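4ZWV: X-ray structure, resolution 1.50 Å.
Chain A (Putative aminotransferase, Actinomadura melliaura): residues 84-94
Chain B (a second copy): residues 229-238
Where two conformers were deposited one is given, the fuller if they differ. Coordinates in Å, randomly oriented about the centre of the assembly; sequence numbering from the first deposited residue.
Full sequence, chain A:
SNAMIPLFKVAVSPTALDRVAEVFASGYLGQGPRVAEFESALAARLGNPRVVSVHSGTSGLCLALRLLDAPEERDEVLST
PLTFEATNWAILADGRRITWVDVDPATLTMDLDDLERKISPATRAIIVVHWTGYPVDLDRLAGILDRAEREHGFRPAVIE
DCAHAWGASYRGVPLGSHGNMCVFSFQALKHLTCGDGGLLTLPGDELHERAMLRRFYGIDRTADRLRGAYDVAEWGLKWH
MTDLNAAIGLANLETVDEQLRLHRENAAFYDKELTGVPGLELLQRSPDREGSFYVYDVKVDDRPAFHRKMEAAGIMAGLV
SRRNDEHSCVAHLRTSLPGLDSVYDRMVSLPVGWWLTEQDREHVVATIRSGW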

ATOM      1  N   PHE A  84      13.408   6.632   9.453  1.00 10.27           N
ATOM      2  CA  PHE A  84      12.241   7.199   8.794  1.00  9.89           C
ATOM      3  C   PHE A  84      11.011   6.627   9.495  1.00 10.70           C
ATOM      4  O   PHE A  84      11.033   5.490   9.974  1.00 10.36           O
ATOM      5  CB  PHE A  84      12.227   6.881   7.298  1.00 10.14           C
ATOM      6  CG  PHE A  84      11.048   7.459   6.572  1.00 10.58           C
ATOM      7  CD1 PHE A  84      10.843   8.829   6.548  1.00 15.07           C
ATOM      8  CD2 PHE A  84      10.149   6.633   5.911  1.00 10.71           C
ATOM      9  CE1 PHE A  84       9.760   9.378   5.883  1.00 18.32           C
ATOM     10  CE2 PHE A  84       9.062   7.175   5.239  1.00 11.78           C
ATOM     11  CZ  PHE A  84       8.867   8.551   5.228  1.00 16.41           C
ATOM     12  N   GLU A  85       9.942   7.416   9.554  1.00  8.91           N
ATOM     13  CA  GLU A  85       8.771   7.051  10.351  1.00  9.50           C
ATOM     14  C   GLU A  85       8.162   5.704   9.961  1.00 10.44           C
ATOM     15  O   GLU A  85       7.599   5.013  10.811  1.00 10.03           O
ATOM     16  CB  GLU A  85       7.702   8.142  10.255  1.00  9.57           C
ATOM     17  CG  GLU A  85       7.948   9.362  11.152  1.00 11.57           C
ATOM     18  CD  GLU A  85       8.935  10.372  10.569  1.00 11.93           C
ATOM     19  OE1 GLU A  85       9.509  10.134   9.481  1.00 11.93           O
ATOM     20  OE2 GLU A  85       9.111  11.434  11.206  1.00 12.32           O
ATOM     21  N   ALA A  86       8.275   5.329   8.691  1.00  9.57           N
ATOM     22  CA  ALA A  86       7.726   4.054   8.223  1.00 10.63           C
ATOM     23  C   ALA A  86       8.167   2.864   9.069  1.00  8.50           C
ATOM     24  O   ALA A  86       7.368   1.969   9.338  1.00  9.91           O
ATOM     25  CB  ALA A  86       8.121   3.813   6.776  1.00 11.63           C
ATOM     26  N   THR A  87       9.435   2.856   9.479  1.00  9.03           N
ATOM     27  CA  THR A  87       9.981   1.749  10.257  1.00  9.39           C
ATOM     28  C   THR A  87       9.141   1.496  11.495  1.00  8.67           C
ATOM     29  O   THR A  87       8.770   0.367  11.819  1.00 10.82           O
ATOM     30  CB  THR A  87      11.420   2.046  10.707  1.00  9.98           C
ATOM     31  OG1 THR A  87      12.214   2.390   9.565  1.00 12.27           O
ATOM     32  CG2 THR A  87      12.018   0.838  11.417  1.00 12.14           C
ATOM     33  N   ASN A  88       8.815   2.581  12.172  1.00  8.64           N
ATOM     34  CA  ASN A  88       8.131   2.484  13.446  1.00  8.04           C
ATOM     35  C   ASN A  88       6.622   2.503  13.325  1.00  8.84           C
ATOM     36  O   ASN A  88       5.931   1.869  14.120  1.00 10.51           O
ATOM     37  CB  ASN A  88       8.634   3.601  14.355  1.00  9.39           C
ATOM     38  CG  ASN A  88      10.062   3.355  14.758  1.00  9.86           C
ATOM     39  OD1 ASN A  88      10.362   2.259  15.210  1.00 10.00           O
ATOM     40  ND2 ASN A  88      10.964   4.318  14.522  1.00 10.10           N
ATOM     41  N   TRP A  89       6.086   3.196  12.325  1.00  8.35           N
ATOM     42  CA  TRP A  89       4.641   3.175  12.196  1.00  8.29           C
ATOM     43  C   TRP A  89       4.146   1.800  11.737  1.00  9.77           C
ATOM     44  O   TRP A  89       3.024   1.413  12.071  1.00  9.78           O
ATOM     45  CB  TRP A  89       4.163   4.263  11.238  1.00  7.49           C
ATOM     46  CG  TRP A  89       4.363   5.721  11.688  1.00  9.16           C
ATOM     47  CD1 TRP A  89       4.017   6.817  10.948  1.00  9.98           C
ATOM     48  CD2 TRP A  89       4.927   6.245  12.927  1.00  9.31           C
ATOM     49  NE1 TRP A  89       4.323   7.975  11.621  1.00 10.08           N
ATOM     50  CE2 TRP A  89       4.883   7.657  12.833  1.00  9.42           C
ATOM     51  CE3 TRP A  89       5.459   5.667  14.096  1.00  9.84           C
ATOM     52  CZ2 TRP A  89       5.343   8.500  13.856  1.00  9.24           C
ATOM     53  CZ3 TRP A  89       5.928   6.513  15.114  1.00 10.58           C
ATOM     54  CH2 TRP A  89       5.867   7.910  14.983  1.00  9.99           C
ATOM     55  N   ALA A  90       4.976   1.064  11.005  1.00  8.37           N
ATOM     56  CA  ALA A  90       4.631  -0.321  10.657  1.00  7.28           C
ATOM     57  C   ALA A  90       4.389  -1.160  11.912  1.00  9.37           C
ATOM     58  O   ALA A  90       3.490  -2.007  11.934  1.00 10.16           O
ATOM     59  CB  ALA A  90       5.730  -0.946   9.796  1.00 10.34           C
ATOM     60  N   ILE A  91       5.183  -0.915  12.953  1.00  8.75           N
ATOM     61  CA  ILE A  91       5.020  -1.612  14.232  1.00  8.34           C
ATOM     62  C   ILE A  91       3.670  -1.293  14.863  1.00  9.68           C
ATOM     63  O   ILE A  91       2.963  -2.194  15.317  1.00 10.77           O
ATOM     64  CB  ILE A  91       6.149  -1.244  15.226  1.00  8.76           C
ATOM     65  CG1 ILE A  91       7.507  -1.664  14.652  1.00 10.13           C
ATOM     66  CG2 ILE A  91       5.895  -1.905  16.599  1.00 11.15           C
ATOM     67  CD1 ILE A  91       8.696  -1.070  15.425  1.00  8.72           C
ATOM     68  N   LEU A  92       3.308  -0.011  14.881  1.00  9.20           N
ATOM     69  CA  LEU A  92       2.039   0.404  15.475  1.00  8.94           C
ATOM     70  C   LEU A  92       0.858  -0.160  14.683  1.00  9.98           C
ATOM     71  O   LEU A  92      -0.135  -0.598  15.280  1.00 11.96           O
ATOM     72  CB  LEU A  92       1.958   1.931  15.555  1.00 11.41           C
ATOM     73  CG  LEU A  92       3.071   2.564  16.395  1.00 12.11           C
ATOM     74  CD1 LEU A  92       2.924   4.072  16.421  1.00 12.36           C
ATOM     75  CD2 LEU A  92       3.058   1.991  17.800  1.00 14.15           C
ATOM     76  N   ALA A  93       0.981  -0.169  13.355  1.00  9.70           N
ATOM     77  CA  ALA A  93      -0.091  -0.680  12.489  1.00 10.89           C
ATOM     78  C   ALA A  93      -0.260  -2.185  12.669  1.00 12.67           C
ATOM     79  O   ALA A  93      -1.356  -2.712  12.455  1.00 14.40           O
ATOM     80  CB  ALA A  93       0.187  -0.348  11.026  1.00 11.30           C
ATOM     81  N   ASP A  94       0.815  -2.854  13.085  1.00 10.56           N
ATOM     82  CA  ASP A  94       0.793  -4.291  13.356  1.00 10.23           C
ATOM     83  C   ASP A  94       0.159  -4.596  14.712  1.00 11.69           C
ATOM     84  O   ASP A  94       0.000  -5.760  15.068  1.00 13.15           O
ATOM     85  CB  ASP A  94       2.226  -4.855  13.297  1.00  9.55           C
ATOM     86  CG  ASP A  94       2.268  -6.382  13.276  1.00 13.11           C
ATOM     87  OD1 ASP A  94       1.714  -6.985  12.328  1.00 13.64           O
ATOM     88  OD2 ASP A  94       2.880  -6.974  14.199  1.00 13.31           O
TER
ATOM     89  N   ALA B 229      10.902  19.956  11.689  1.00 19.81           N
ATOM     90  CA  ALA B 229       9.863  20.859  12.181  1.00 20.69           C
ATOM     91  C   ALA B 229       8.470  20.373  11.814  1.00 20.76           C
ATOM     92  O   ALA B 229       7.717  21.055  11.118  1.00 20.70           O
ATOM     93  CB  ALA B 229      10.092  22.274  11.642  1.00 22.75           C
ATOM     94  N   TYR B 230       8.127  19.182  12.283  1.00 16.37           N
ATOM     95  CA  TYR B 230       6.802  18.636  12.049  1.00 15.84           C
ATOM     96  C   TYR B 230       6.511  17.649  13.161  1.00 14.31           C
ATOM     97  O   TYR B 230       7.430  17.129  13.791  1.00 17.40           O
ATOM     98  CB  TYR B 230       6.702  17.965  10.669  1.00 15.72           C
ATOM     99  CG  TYR B 230       7.613  16.772  10.520  1.00 14.48           C
ATOM    100  CD1 TYR B 230       8.963  16.941  10.233  1.00 17.32           C
ATOM    101  CD2 TYR B 230       7.132  15.480  10.693  1.00 14.28           C
ATOM    102  CE1 TYR B 230       9.812  15.854  10.112  1.00 18.15           C
ATOM    103  CE2 TYR B 230       7.986  14.378  10.578  1.00 13.07           C
ATOM    104  CZ  TYR B 230       9.314  14.577  10.280  1.00 13.05           C
ATOM    105  OH  TYR B 230      10.175  13.498  10.169  1.00 13.87           O
ATOM    106  N   ASP B 231       5.232  17.432  13.427  1.00 14.42           N
ATOM    107  CA  ASP B 231       4.806  16.517  14.473  1.00 14.93           C
ATOM    108  C   ASP B 231       3.739  15.573  13.944  1.00 15.34           C
ATOM    109  O   ASP B 231       2.749  16.010  13.347  1.00 16.18           O
ATOM    110  CB  ASP B 231       4.258  17.277  15.680  1.00 16.41           C
ATOM    111  CG  ASP B 231       3.643  16.351  16.705  1.00 19.85           C
ATOM    112  OD1 ASP B 231       4.403  15.652  17.395  1.00 18.48           O
ATOM    113  OD2 ASP B 231       2.396  16.290  16.796  1.00 23.65           O
ATOM    114  N   VAL B 232       3.926  14.280  14.170  1.00 13.35           N
ATOM    115  CA  VAL B 232       2.927  13.302  13.784  1.00 12.50           C
ATOM    116  C   VAL B 232       1.971  13.114  14.953  1.00 12.75           C
ATOM    117  O   VAL B 232       2.326  12.511  15.967  1.00 13.69           O
ATOM    118  CB  VAL B 232       3.561  11.954  13.394  1.00 11.09           C
ATOM    119  CG1 VAL B 232       2.469  10.953  13.055  1.00 10.45           C
ATOM    120  CG2 VAL B 232       4.507  12.140  12.200  1.00 14.09           C
ATOM    121  N   ALA B 233       0.764  13.663  14.811  1.00 11.79           N
ATOM    122  CA  ALA B 233      -0.244  13.595  15.870  1.00 16.07           C
ATOM    123  C   ALA B 233      -0.892  12.215  15.949  1.00 11.37           C
ATOM    124  O   ALA B 233      -1.198  11.716  17.038  1.00 13.94           O
ATOM    125  CB  ALA B 233      -1.309  14.665  15.638  1.00 16.97           C
ATOM    126  N   GLU B 234      -1.069  11.617  14.771  0.65 12.89           N
ATOM    127  CA  GLU B 234      -1.627  10.279  14.591  0.65 11.56           C
ATOM    128  C   GLU B 234      -0.836   9.584  13.498  0.65 12.75           C
ATOM    129  O   GLU B 234      -0.622  10.159  12.427  0.65 12.22           O
ATOM    130  CB  GLU B 234      -3.105  10.334  14.191  0.65 12.36           C
ATOM    131  CG  GLU B 234      -3.991  11.094  15.146  0.65 16.25           C
ATOM    132  CD  GLU B 234      -5.440  11.071  14.710  0.65 16.60           C
ATOM    133  OE1 GLU B 234      -5.773  11.731  13.701  0.65 16.73           O
ATOM    134  OE2 GLU B 234      -6.245  10.386  15.373  0.65 24.79           O
ATOM    135  N   TRP B 235      -0.389   8.360  13.755  1.00 13.22           N
ATOM    136  CA  TRP B 235       0.400   7.675  12.739  1.00 12.55           C
ATOM    137  C   TRP B 235      -0.440   7.263  11.524  1.00 11.32           C
ATOM    138  O   TRP B 235      -1.671   7.173  11.575  1.00 13.16           O
ATOM    139  CB  TRP B 235       1.116   6.449  13.340  1.00 10.35           C
ATOM    140  CG  TRP B 235       0.195   5.391  13.871  1.00 11.45           C
ATOM    141  CD1 TRP B 235      -0.184   5.211  15.176  1.00 13.82           C
ATOM    142  CD2 TRP B 235      -0.477   4.370  13.117  1.00 10.68           C
ATOM    143  NE1 TRP B 235      -1.046   4.148  15.275  1.00 14.96           N
ATOM    144  CE2 TRP B 235      -1.243   3.614  14.028  1.00 13.26           C
ATOM    145  CE3 TRP B 235      -0.493   4.012  11.766  1.00 12.18           C
ATOM    146  CZ2 TRP B 235      -2.027   2.531  13.630  1.00 13.09           C
ATOM    147  CZ3 TRP B 235      -1.287   2.938  11.369  1.00 12.11           C
ATOM    148  CH2 TRP B 235      -2.041   2.217  12.293  1.00 12.24           C
ATOM    149  N   GLY B 236       0.258   7.045  10.416  1.00 10.88           N
ATOM    150  CA  GLY B 236      -0.358   6.462   9.239  1.00 11.14           C
ATOM    151  C   GLY B 236       0.694   5.638   8.526  1.00 10.64           C
ATOM    152  O   GLY B 236       1.834   5.553   8.972  1.00 11.28           O
ATOM    153  N   LEU B 237       0.315   5.020   7.412  1.00 10.52           N
ATOM    154  CA  LEU B 237       1.283   4.295   6.597  1.00  9.76           C
ATOM    155  C   LEU B 237       1.476   4.991   5.253  1.00  9.92           C
ATOM    156  O   LEU B 237       1.211   6.185   5.130  1.00 11.21           O
ATOM    157  CB  LEU B 237       0.843   2.840   6.412  1.00 10.47           C
ATOM    158  CG  LEU B 237       0.791   2.035   7.719  1.00 11.41           C
ATOM    159  CD1 LEU B 237       0.275   0.616   7.448  1.00 12.46           C
ATOM    160  CD2 LEU B 237       2.169   1.994   8.378  1.00 10.85           C
ATOM    161  N   LYS B 238       1.974   4.264   4.254  1.00  9.84           N
ATOM    162  CA  LYS B 238       2.177   4.836   2.932  1.00  9.97           C
ATOM    163  C   LYS B 238       0.932   4.532   2.116  1.00 12.06           C
ATOM    164  O   LYS B 238       0.920   3.632   1.282  1.00 16.09           O
ATOM    165  CB  LYS B 238       3.418   4.262   2.262  1.00 12.78           C
ATOM    166  CG  LYS B 238       3.818   4.994   1.002  1.00 15.23           C
ATOM    167  CD  LYS B 238       4.947   4.254   0.295  1.00 18.30           C
ATOM    168  CE  LYS B 238       5.223   4.889  -1.036  1.00 34.15           C
ATOM    169  NZ  LYS B 238       5.694   6.292  -0.894  1.00 32.73           N
TER

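A helix in chain A packs against an extended, irregular segment of chain B, burying 467 Å² between the two stretches. Helical i to i+4 hydrogen bonds, such as Trp A89 N to Glu A85 O (2.8 Å) and Ala A93 N to Trp A89 O (2.9 Å), place Glu A85, Trp A89, Leu A92 and Ala A93 along one side of the helix, each with its CA-to-CB bond toward chain B. The closest pair of CA atoms belongs to the two tryptophans, Trp A89 CA and Trp B235 CA lying 6.2 Å apart; these residues also cover the most surface.

The tryptophans do not stack ring on ring. Instead, Trp B235 CB sits over one face of the Trp A89 indole, 3.7 Å from the centroid of its five-membered ring and 7° off the normal, a CH-pi contact. The Trp B235 indole (chi1 p) in turn offers a face to the helix: Leu A92 CB lies 3.8 Å from the centroid of its five-membered ring, and Ala A93 CB reaches Trp B235 CZ3 at 3.6 Å. Further round Trp A89, Val B232 CG1 packs 3.9 Å from Trp A89 CZ2, while Gly B236 O approaches the ring edge, 3.2 Å from Trp A89 CD1. That carbonyl is buried without a hydrogen-bonding partner in the model; Trp A89 NE1 is satisfied elsewhere in the structure.

Leu B237 extends the apolar patch, its CD1 3.7 Å from Ala A93 CB and its CD2 4.2 Å from Trp A89 CB. Tyr B230 OH donates a short hydrogen bond to Glu A85 OE2 (2.5 Å), the carboxylate oxygen lying near the plane of the tyrosine ring, where a phenol hydroxyl can readily direct its proton. It is the sole hydrogen bond between the stretches; most of the rest is apolar packing and CH-pi contact.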